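Local coordinates for xylose isomerase-like TIM barrel (PDB 2QW5) that probably isomerises or epimerises a sugar or sugar phosphate, binding zinc and D-xylose in the pocket of its TIM barrel, at the interface of chains A and B. Numbering follows the deposited sequence. Chains: chain A/B, Xylose isomerase-like TIM barrel.

The interface of chains A and B. Residues chain A 221, 226-227, 230, 262, 265-266; chain B 260.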
loop_
_atom_site.group_PDB
_atom_site.type_symbol
_atom_site.label_atom_id
_atom_site.label_comp_id
_atom_site.label_asym_id
_atom_site.label_seq_id
_atom_site.Cartn_x
_atom_site.Cartn_y
_atom_site.Cartn_z
ATOM N N ILE A 221 -28.203 -4.285 -4.983
ATOM C CA ILE A 221 -28.088 -3.609 -6.269
ATOM C C ILE A 221 -26.679 -3.729 -6.849
ATOM O O ILE A 221 -26.556 -4.009 -8.049
ATOM C CB ILE A 221 -28.477 -2.139 -6.154
ATOM C CG1 ILE A 221 -29.992 -1.961 -5.984
ATOM C CG2 ILE A 221 -28.109 -1.381 -7.495
ATOM C CD1 ILE A 221 -30.893 -3.157 -5.393
ATOM N N GLY A 226 -30.643 -9.324 -10.017
ATOM C CA GLY A 226 -31.832 -8.757 -10.607
ATOM C C GLY A 226 -33.140 -9.113 -9.906
ATOM O O GLY A 226 -33.225 -10.083 -9.085
ATOM N N PRO A 227 -34.191 -8.371 -10.247
ATOM C CA PRO A 227 -35.453 -8.550 -9.523
ATOM C C PRO A 227 -36.140 -9.928 -9.574
ATOM O O PRO A 227 -36.763 -10.309 -8.557
ATOM C CB PRO A 227 -36.310 -7.395 -10.038
ATOM C CG PRO A 227 -35.751 -7.050 -11.319
ATOM C CD PRO A 227 -34.298 -7.309 -11.261
ATOM N N PHE A 230 -33.989 -12.276 -7.373
ATOM C CA PHE A 230 -34.157 -11.731 -6.022
ATOM C C PHE A 230 -35.480 -12.092 -5.320
ATOM O O PHE A 230 -35.472 -12.448 -4.127
ATOM C CB PHE A 230 -34.011 -10.224 -6.069
ATOM C CG PHE A 230 -34.221 -9.561 -4.746
ATOM C CD1 PHE A 230 -33.306 -9.767 -3.710
ATOM C CD2 PHE A 230 -35.301 -8.695 -4.537
ATOM C CE1 PHE A 230 -33.473 -9.125 -2.484
ATOM C CE2 PHE A 230 -35.471 -8.070 -3.324
ATOM C CZ PHE A 230 -34.565 -8.291 -2.296
ATOM N N PRO A 262 -33.974 0.934 -6.274
ATOM C CA PRO A 262 -35.189 0.451 -6.936
ATOM C C PRO A 262 -36.280 0.091 -5.918
ATOM O O PRO A 262 -36.555 -1.069 -5.628
ATOM C CB PRO A 262 -34.673 -0.758 -7.722
ATOM C CG PRO A 262 -33.621 -1.308 -6.892
ATOM C CD PRO A 262 -32.962 -0.143 -6.200
ATOM N N SER A 265 -39.228 -2.573 -6.862
ATOM C CA SER A 265 -38.686 -3.924 -7.118
ATOM C C SER A 265 -37.980 -4.577 -5.967
ATOM O O SER A 265 -37.978 -5.814 -5.857
ATOM C CB SER A 265 -37.762 -3.885 -8.323
ATOM O OG SER A 265 -38.568 -3.841 -9.460
ATOM N N PHE A 266 -37.386 -3.756 -5.108
ATOM C CA PHE A 266 -36.689 -4.229 -3.914
ATOM C C PHE A 266 -37.684 -4.485 -2.774
ATOM O O PHE A 266 -37.660 -5.540 -2.173
ATOM C CB PHE A 266 -35.609 -3.225 -3.463
ATOM C CG PHE A 266 -34.887 -3.654 -2.233
ATOM C CD1 PHE A 266 -33.942 -4.688 -2.299
ATOM C CD2 PHE A 266 -35.179 -3.073 -0.986
ATOM C CE1 PHE A 266 -33.274 -5.119 -1.148
ATOM C CE2 PHE A 266 -34.530 -3.503 0.182
ATOM C CZ PHE A 266 -33.555 -4.531 0.093
ATOM N N TRP B 260 -29.313 -5.713 -11.579
ATOM C CA TRP B 260 -30.221 -4.640 -11.195
ATOM C C TRP B 260 -30.149 -3.375 -12.088
ATOM O O TRP B 260 -30.571 -2.300 -11.662
ATOM C CB TRP B 260 -29.979 -4.295 -9.733
ATOM C CG TRP B 260 -30.545 -5.309 -8.817
ATOM C CD1 TRP B 260 -29.908 -6.379 -8.274
ATOM C CD2 TRP B 260 -31.900 -5.364 -8.362
ATOM N NE1 TRP B 260 -30.778 -7.081 -7.467
ATOM C CE2 TRP B 260 -32.008 -6.482 -7.509
ATOM C CE3 TRP B 260 -33.021 -4.525 -8.528
ATOM C CZ2 TRP B 260 -33.198 -6.813 -6.838
ATOM C CZ3 TRP B 260 -34.228 -4.874 -7.865
ATOM C CH2 TRP B 260 -34.289 -6.008 -7.034
HETATM O O HOH W 1 -26.815 -5.942 -9.907
#
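The backbone nitrogen N of B:Trp260 and the carbonyl oxygen O of A:Ile221 are joined through one water, which lies 3.0 Å from that N and 2.7 Å from that O, linking the two main chains at the root of the indole. From there the B:Trp260 side chain plunges into chain A, CG lying beside its own backbone N (chi1 -75°), and both flat faces of the indole are covered. On one face A:Ile221 sets its CD1 methyl over the ring centre, 3.8 Å from CD2 of B:Trp260. The opposite face rests on the loop residue A:Gly226 and the helix start at A:Pro227: CA of A:Gly226 makes a CH-pi contact with the five-membered ring, 3.7 Å from its centroid, while CA of A:Pro227 reaches CH2. At the far rim the CZ2 edge of the indole points at the face of the A:Phe230 ring, near CG, which is anti to the backbone N (chi1 178°); the A:Phe230 phenyl plane stands 71° to the six-membered ring of B:Trp260. At the other end of this rim, CG of A:Pro262 touches CE3 of B:Trp260 at 3.7 Å. CB of A:Ser265 meets CZ3. An alanine replacing B:Trp260 would probably leave A:Ile221 CD1 and the A:Gly226–A:Pro227 segment without the ring that separates them, opening a gap between the chains. The indole is thus a knob in a socket built from helix 217-223, the start of helix 227-240, and the loop end and first turn of helix 263-273. The socket lies at the C-terminal rim of chain A's TIM barrel, facing chain B, just after the zinc ligand ending strand 211-216; two-fold symmetry repeats it, perhaps supporting a dimer within the deposited tetramer.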